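Local structure of xylulose kinase (Bifidobacterium adolescentis ATCC 15703, 3I8B) at residues V10-T14 with Q15-V19; T41-P45 with S46-S50; A456-Y460 with V461-A465. The protein probably catalyses the ATP-dependent phosphorylation of D-xylulose to D-xylulose 5-phosphate, as a member of the FGGY family of sugar kinases. All coordinates share one frame; numbering follows the deposited sequence.

Contacts 1, 2 and 3 follow one another along the chain, the first two in the N-terminal FGGY domain, the third in the C-terminal one. Contact 1 is the hairpin of strands 6-12 and 16-23, in a mixed five-stranded sheet. Contact 2 leads from strand 42-43 into helix 46-58, which packs on that hairpin. Contact 3 starts helix 460-474. Centres of contacts 2 and 3 each lie about 11 Å from that of contact 1, and about 22 Å apart. The hairpin touches the start of helix 460-474 through the K18 NZ to E459 OE1 salt bridge (2.9 Å). D11 also packs on V461, beside the predicted proton acceptor D274, so contacts 1 and 3 meet at the probable active site between the domains.

Contact 1 of 3, residues V10-T14 with Q15-V19; sequences VDTST and QSCKV
S16 closes the turn end of this beta hairpin against S13. S16 O accepts from S13 N at 2.9 Å, and S16 N returns a longer bond of 3.3 Å to S13 OG, which a chi1 of 66° tucks back toward the backbone. A water that donates to D11 O also binds S13 OG and, weakly, S16 OG. C17 comes next, in a non-hydrogen-bonded pair with T12; its SG lies 3.8 Å from V10 CG1, on the face packed against F52 of helix 46-58. K18 and D11 form the hydrogen-bonded pair, and the bond from D11 N to K18 O is nearly straight (2.9 Å, 171°). Their side chains run side by side on the other face. K18 NZ stays 4.4 Å from D11 OD2, beyond a salt bridge, and a second water spans the gap, donating to OD2 and accepting from NZ, which also pairs with E459. V19 ends the run opposite V10. With V10, C17 and V19 making one face largely apolar and D11 and K18 the other polar, the hairpin, probably the equivalent of the phosphate-1 loop of actin-like ATPases, holds D11, predicted to matter for activity, between backbone bonds and bridging water.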
loop_
_atom_site.group_PDB
_atom_site.type_symbol
_atom_site.label_atom_id
_atom_site.label_comp_id
_atom_site.label_asym_id
_atom_site.label_seq_id
_atom_site.Cartn_x
_atom_site.Cartn_y
_atom_site.Cartn_z
ATOM N N VAL A 10 12.052 10.827 -0.391
ATOM C CA VAL A 10 11.755 10.573 -1.790
ATOM C C VAL A 10 10.492 9.735 -1.872
ATOM O O VAL A 10 10.331 8.752 -1.128
ATOM C CB VAL A 10 12.912 9.841 -2.510
ATOM C CG1 VAL A 10 12.588 9.658 -3.976
ATOM C CG2 VAL A 10 14.218 10.613 -2.350
ATOM N N ASP A 11 9.594 10.148 -2.762
ATOM C CA ASP A 11 8.367 9.422 -3.035
ATOM C C ASP A 11 8.344 9.025 -4.518
ATOM O O ASP A 11 8.052 9.840 -5.393
ATOM C CB ASP A 11 7.160 10.286 -2.674
ATOM C CG ASP A 11 5.847 9.713 -3.182
ATOM O OD1 ASP A 11 5.818 8.544 -3.625
ATOM O OD2 ASP A 11 4.830 10.439 -3.130
ATOM N N THR A 12 8.711 7.784 -4.804
ATOM C CA THR A 12 8.634 7.311 -6.181
ATOM C C THR A 12 7.332 6.508 -6.344
ATOM O O THR A 12 7.223 5.366 -5.908
ATOM C CB THR A 12 9.899 6.530 -6.582
ATOM O OG1 THR A 12 9.842 6.188 -7.969
ATOM C CG2 THR A 12 10.078 5.252 -5.731
ATOM N N SER A 13 6.326 7.148 -6.929
ATOM C CA SER A 13 5.010 6.543 -7.090
ATOM C C SER A 13 4.840 6.104 -8.535
ATOM O O SER A 13 5.710 6.346 -9.365
ATOM C CB SER A 13 3.915 7.553 -6.736
ATOM O OG SER A 13 3.909 8.638 -7.673
ATOM N N THR A 14 3.722 5.452 -8.847
ATOM C CA THR A 14 3.477 5.055 -10.220
ATOM C C THR A 14 3.624 6.261 -11.151
ATOM O O THR A 14 4.297 6.192 -12.187
ATOM C CB THR A 14 2.097 4.399 -10.357
ATOM O OG1 THR A 14 2.009 3.312 -9.422
ATOM C CG2 THR A 14 1.890 3.874 -11.768
ATOM N N GLN A 15 3.037 7.385 -10.758
ATOM C CA GLN A 15 2.916 8.515 -11.670
ATOM C C GLN A 15 4.107 9.454 -11.750
ATOM O O GLN A 15 4.346 10.052 -12.806
ATOM C CB GLN A 15 1.632 9.294 -11.390
ATOM C CG GLN A 15 0.410 8.571 -11.922
ATOM C CD GLN A 15 -0.885 9.125 -11.367
ATOM O OE1 GLN A 15 -1.728 9.631 -12.113
ATOM N NE2 GLN A 15 -1.052 9.035 -10.051
ATOM N N SER A 16 4.868 9.558 -10.661
ATOM C CA SER A 16 5.937 10.539 -10.599
ATOM C C SER A 16 6.938 10.280 -9.466
ATOM O O SER A 16 6.728 9.425 -8.603
ATOM C CB SER A 16 5.338 11.937 -10.407
ATOM O OG SER A 16 4.828 12.090 -9.087
ATOM N N CYS A 17 8.023 11.052 -9.484
ATOM C CA CYS A 17 8.966 11.073 -8.390
ATOM C C CYS A 17 8.916 12.441 -7.697
ATOM O O CYS A 17 8.960 13.471 -8.350
ATOM C CB CYS A 17 10.376 10.799 -8.897
ATOM S SG CYS A 17 11.519 10.309 -7.575
ATOM N N LYS A 18 8.827 12.443 -6.376
ATOM C CA LYS A 18 8.878 13.695 -5.620
ATOM C C LYS A 18 10.075 13.657 -4.691
ATOM O O LYS A 18 10.403 12.598 -4.151
ATOM C CB LYS A 18 7.596 13.894 -4.820
ATOM C CG LYS A 18 6.386 14.171 -5.705
ATOM C CD LYS A 18 5.104 13.934 -4.957
ATOM C CE LYS A 18 3.905 14.292 -5.825
ATOM N NZ LYS A 18 2.684 13.740 -5.183
ATOM N N VAL A 19 10.734 14.802 -4.518
ATOM C CA VAL A 19 11.861 14.905 -3.587
ATOM C C VAL A 19 11.617 16.046 -2.604
ATOM O O VAL A 19 11.529 17.210 -2.995
ATOM C CB VAL A 19 13.198 15.140 -4.311
ATOM C CG1 VAL A 19 14.311 15.356 -3.293
ATOM C CG2 VAL A 19 13.542 13.960 -5.225
HETATM O O HOH W 1 5.436 10.696 -6.139
HETATM O O HOH W 2 3.041 10.969 -5.216
#

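Contact 2 of 3, residues T41-P45 with S46-S50; sequences TSVDP and SYWWS
W48, in the first turn of helix 46-58, lies back across P45 and V43, and its atoms can be followed outward. CB sits 3.3 Å from P45 O, the carbonyl that also accepts from W49 N in the first regular helical bond and, weakly, from W48 N. Chi1 of -59° places CG opposite the carbonyl carbon and turns the indole toward the preceding segment. CD2 then comes under P45 CA, whose hydrogen makes a CH-pi contact: CA is 4.1 Å from the centroid of the six-membered ring and 28° off its normal, hence over the face, though displaced toward the rim. Farther along the same ring, CE3 meets P45 CB at 3.6 Å and CZ3 meets P45 CG. On the pyrrole side and the adjoining benzo carbon, NE1 and CZ2 approach V43 CG1, CZ2 at 3.4 Å, with the valine crossing the indole at a slant.

The backbone that presents P45 is a capped helix start, joining strand 42-43, which pairs with strand 90-91, to a helix packed on the hairpin of strands 6-12 and 16-23. D44 OD1 accepts from S46 N at 3.0 Å, an Asx turn in which the donor comes from above the carboxylate plane, and D44 O accepts from Y47 N at 2.9 Å. A water donating to D44 OD1 is also hydrogen-bonded to S46 OG, which ties the aspartate to the first helical residue a second way. The Y47 ring takes a different direction from that of W48: D44 O lies at the ring edge, 3.4 Å from CD2, while V43 CG2 approaches the same carbon obliquely.

Beyond the two segments, the W48 indole meets the ring of H37 with planes at about 50° and touches A90 and P167.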
loop_
_atom_site.group_PDB
_atom_site.type_symbol
_atom_site.label_atom_id
_atom_site.label_comp_id
_atom_site.label_asym_id
_atom_site.label_seq_id
_atom_site.Cartn_x
_atom_site.Cartn_y
_atom_site.Cartn_z
ATOM N N THR A 41 1.094 0.200 -16.756
ATOM C CA THR A 41 1.047 -0.696 -15.606
ATOM C C THR A 41 2.302 -1.566 -15.580
ATOM O O THR A 41 2.480 -2.411 -14.697
ATOM C CB THR A 41 -0.197 -1.593 -15.671
ATOM O OG1 THR A 41 -0.164 -2.367 -16.881
ATOM C CG2 THR A 41 -1.448 -0.736 -15.655
ATOM N N SER A 42 3.148 -1.362 -16.582
ATOM C CA SER A 42 4.486 -1.932 -16.635
ATOM C C SER A 42 5.423 -0.830 -17.158
ATOM O O SER A 42 4.989 0.042 -17.911
ATOM C CB SER A 42 4.516 -3.157 -17.555
ATOM O OG SER A 42 3.880 -4.280 -16.945
ATOM N N VAL A 43 6.695 -0.853 -16.764
ATOM C CA VAL A 43 7.581 0.259 -17.113
ATOM C C VAL A 43 9.066 -0.076 -16.954
ATOM O O VAL A 43 9.441 -0.924 -16.160
ATOM C CB VAL A 43 7.220 1.527 -16.288
ATOM C CG1 VAL A 43 7.573 1.330 -14.822
ATOM C CG2 VAL A 43 7.913 2.773 -16.857
ATOM N N ASP A 44 9.899 0.577 -17.749
ATOM C CA ASP A 44 11.348 0.448 -17.639
ATOM C C ASP A 44 11.845 1.325 -16.483
ATOM O O ASP A 44 11.689 2.552 -16.522
ATOM C CB ASP A 44 11.982 0.905 -18.957
ATOM C CG ASP A 44 13.490 0.726 -18.987
ATOM O OD1 ASP A 44 14.111 0.476 -17.933
ATOM O OD2 ASP A 44 14.067 0.849 -20.087
ATOM N N PRO A 45 12.436 0.706 -15.450
ATOM C CA PRO A 45 12.905 1.471 -14.282
ATOM C C PRO A 45 13.870 2.611 -14.634
ATOM O O PRO A 45 14.019 3.542 -13.832
ATOM C CB PRO A 45 13.607 0.408 -13.436
ATOM C CG PRO A 45 12.852 -0.864 -13.771
ATOM C CD PRO A 45 12.583 -0.749 -15.248
ATOM N N SER A 46 14.518 2.536 -15.796
ATOM C CA SER A 46 15.318 3.661 -16.300
ATOM C C SER A 46 14.555 4.979 -16.181
ATOM O O SER A 46 15.144 6.011 -15.911
ATOM C CB SER A 46 15.721 3.462 -17.767
ATOM O OG SER A 46 16.778 2.528 -17.878
ATOM N N TYR A 47 13.250 4.948 -16.419
ATOM C CA TYR A 47 12.449 6.161 -16.259
ATOM C C TYR A 47 12.327 6.617 -14.810
ATOM O O TYR A 47 12.181 7.807 -14.565
ATOM C CB TYR A 47 11.058 5.987 -16.859
ATOM C CG TYR A 47 11.079 5.913 -18.358
ATOM C CD1 TYR A 47 11.273 7.059 -19.125
ATOM C CD2 TYR A 47 10.908 4.701 -19.012
ATOM C CE1 TYR A 47 11.292 7.000 -20.510
ATOM C CE2 TYR A 47 10.928 4.632 -20.404
ATOM C CZ TYR A 47 11.117 5.785 -21.142
ATOM O OH TYR A 47 11.139 5.725 -22.515
ATOM N N TRP A 48 12.369 5.681 -13.860
ATOM C CA TRP A 48 12.321 6.053 -12.449
ATOM C C TRP A 48 13.626 6.708 -12.032
ATOM O O TRP A 48 13.630 7.635 -11.216
ATOM C CB TRP A 48 12.088 4.852 -11.534
ATOM C CG TRP A 48 10.843 4.088 -11.778
ATOM C CD1 TRP A 48 9.671 4.548 -12.319
ATOM C CD2 TRP A 48 10.624 2.722 -11.437
ATOM N NE1 TRP A 48 8.739 3.533 -12.352
ATOM C CE2 TRP A 48 9.303 2.398 -11.821
ATOM C CE3 TRP A 48 11.423 1.730 -10.854
ATOM C CZ2 TRP A 48 8.761 1.127 -11.637
ATOM C CZ3 TRP A 48 10.882 0.464 -10.676
ATOM C CH2 TRP A 48 9.566 0.173 -11.068
ATOM N N TRP A 49 14.740 6.215 -12.564
ATOM C CA TRP A 49 16.010 6.847 -12.257
ATOM C C TRP A 49 16.054 8.274 -12.825
ATOM O O TRP A 49 16.462 9.217 -12.140
ATOM C CB TRP A 49 17.196 6.050 -12.779
ATOM C CG TRP A 49 18.460 6.787 -12.515
ATOM C CD1 TRP A 49 19.288 7.374 -13.435
ATOM C CD2 TRP A 49 19.007 7.106 -11.224
ATOM N NE1 TRP A 49 20.330 8.004 -12.796
ATOM C CE2 TRP A 49 20.182 7.854 -11.442
ATOM C CE3 TRP A 49 18.623 6.813 -9.909
ATOM C CZ2 TRP A 49 20.982 8.306 -10.390
ATOM C CZ3 TRP A 49 19.424 7.266 -8.859
ATOM C CH2 TRP A 49 20.583 7.999 -9.110
ATOM N N SER A 50 15.638 8.422 -14.080
ATOM C CA SER A 50 15.652 9.733 -14.734
ATOM C C SER A 50 14.733 10.730 -14.030
ATOM O O SER A 50 15.092 11.895 -13.849
ATOM C CB SER A 50 15.275 9.612 -16.210
ATOM O OG SER A 50 16.292 8.951 -16.944
HETATM O O HOH W 3 16.619 -0.274 -17.556
#

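Contact 3 of 3, residues A456-Y460 with V461-A465; sequences ATDEY and VAIGA
I463 and D458 meet with their side chains at about a right angle, the isoleucine arm running across the carboxylate, with CD1 3.6 Å from D458 OD2. A chi1 of -66° puts I463 CG1 beside its own backbone N, and therefore close to the carbonyl which that N-H seeks: CG1 is 3.2 Å from E459 O. The bond itself, I463 N to E459 O, measures 2.9 Å at 162° and is the first i to i+4 bond of helix 460-474, with E459 at the N-cap position. An alanine here lacks the CG1-CD1 arm, so the D458 carboxylate would probably be less restrained without the apolar group across it, and E459 O would keep only CB beside it.

The other orientations fix the loop in front of the helix. The Y460 ring lies flat under D458 O, which stands 3.5 Å above its centre, and its hydroxyl gives a 2.7 Å bond to A456 O at the ring edge. D458 in turn accepts at OD1 from E459 N (2.7 Å), and the weak bond from Y460 N to D458 O closes an inverse gamma turn centred on E459. The E459 chain, bent at chi2 (-63°), curls its carboxylate back to the helix start, where a water donates to OE1 at 2.8 Å and accepts from A462 N at 3.1 Å. V461 packs against D11 of strand 6-12 and D274, the predicted proton acceptor at the start of helix 274-281, so this strand-to-helix turn borders the predicted catalytic residues.

A carboxylate linked through water to an N-H of the first turn is likely to be favoured by the positive end of the helix dipole; the same group meets K18 directly in a salt bridge, which probably helps tie this helix start to strand 16-23.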
loop_
_atom_site.group_PDB
_atom_site.type_symbol
_atom_site.label_atom_id
_atom_site.label_comp_id
_atom_site.label_asym_id
_atom_site.label_seq_id
_atom_site.Cartn_x
_atom_site.Cartn_y
_atom_site.Cartn_z
ATOM N N ALA A 456 -4.638 17.999 6.983
ATOM C CA ALA A 456 -4.486 18.846 5.811
ATOM C C ALA A 456 -3.847 18.055 4.671
ATOM O O ALA A 456 -2.942 17.247 4.888
ATOM C CB ALA A 456 -3.658 20.074 6.141
ATOM N N THR A 457 -4.338 18.273 3.459
ATOM C CA THR A 457 -3.785 17.616 2.283
ATOM C C THR A 457 -2.294 17.975 2.157
ATOM O O THR A 457 -1.909 19.138 2.320
ATOM C CB THR A 457 -4.568 18.003 1.007
ATOM O OG1 THR A 457 -3.906 17.476 -0.148
ATOM C CG2 THR A 457 -4.662 19.506 0.873
ATOM N N ASP A 458 -1.462 16.965 1.902
ATOM C CA ASP A 458 -0.001 17.134 1.853
ATOM C C ASP A 458 0.672 15.874 1.281
ATOM O O ASP A 458 0.021 14.847 1.038
ATOM C CB ASP A 458 0.544 17.457 3.253
ATOM C CG ASP A 458 1.811 18.322 3.219
ATOM O OD1 ASP A 458 2.519 18.361 2.191
ATOM O OD2 ASP A 458 2.108 18.960 4.247
ATOM N N GLU A 459 1.978 15.963 1.058
ATOM C CA GLU A 459 2.728 14.852 0.501
ATOM C C GLU A 459 3.083 13.847 1.590
ATOM O O GLU A 459 4.241 13.778 2.017
ATOM C CB GLU A 459 4.008 15.371 -0.149
ATOM C CG GLU A 459 3.769 16.329 -1.290
ATOM C CD GLU A 459 3.024 15.677 -2.431
ATOM O OE1 GLU A 459 2.792 14.450 -2.363
ATOM O OE2 GLU A 459 2.675 16.391 -3.396
ATOM N N TYR A 460 2.102 13.063 2.033
ATOM C CA TYR A 460 2.314 12.206 3.196
ATOM C C TYR A 460 3.428 11.179 2.989
ATOM O O TYR A 460 4.143 10.844 3.934
ATOM C CB TYR A 460 1.032 11.495 3.634
ATOM C CG TYR A 460 -0.197 12.373 3.715
ATOM C CD1 TYR A 460 -0.171 13.583 4.390
ATOM C CD2 TYR A 460 -1.399 11.968 3.136
ATOM C CE1 TYR A 460 -1.292 14.377 4.469
ATOM C CE2 TYR A 460 -2.536 12.758 3.212
ATOM C CZ TYR A 460 -2.474 13.964 3.884
ATOM O OH TYR A 460 -3.599 14.760 3.965
ATOM N N VAL A 461 3.572 10.663 1.771
ATOM C CA VAL A 461 4.609 9.653 1.525
ATOM C C VAL A 461 6.001 10.260 1.645
ATOM O O VAL A 461 6.875 9.718 2.341
ATOM C CB VAL A 461 4.482 8.977 0.139
ATOM C CG1 VAL A 461 5.734 8.131 -0.143
ATOM C CG2 VAL A 461 3.222 8.122 0.075
ATOM N N ALA A 462 6.200 11.380 0.957
ATOM C CA ALA A 462 7.476 12.105 1.001
ATOM C C ALA A 462 7.799 12.573 2.415
ATOM O O ALA A 462 8.949 12.518 2.842
ATOM C CB ALA A 462 7.454 13.294 0.035
ATOM N N ILE A 463 6.780 13.027 3.141
ATOM C CA ILE A 463 6.969 13.445 4.529
ATOM C C ILE A 463 7.347 12.255 5.407
ATOM O O ILE A 463 8.245 12.357 6.225
ATOM C CB ILE A 463 5.711 14.145 5.103
ATOM C CG1 ILE A 463 5.463 15.467 4.379
ATOM C CG2 ILE A 463 5.843 14.378 6.603
ATOM C CD1 ILE A 463 4.390 16.309 5.012
ATOM N N GLY A 464 6.650 11.127 5.230
ATOM C CA GLY A 464 6.971 9.908 5.953
ATOM C C GLY A 464 8.387 9.416 5.703
ATOM O O GLY A 464 9.071 8.971 6.626
ATOM N N ALA A 465 8.837 9.485 4.455
ATOM C CA ALA A 465 10.199 9.067 4.140
ATOM C C ALA A 465 11.225 9.999 4.792
ATOM O O ALA A 465 12.259 9.537 5.291
ATOM C CB ALA A 465 10.420 8.959 2.623
HETATM O O HOH W 4 4.112 12.275 -1.167
#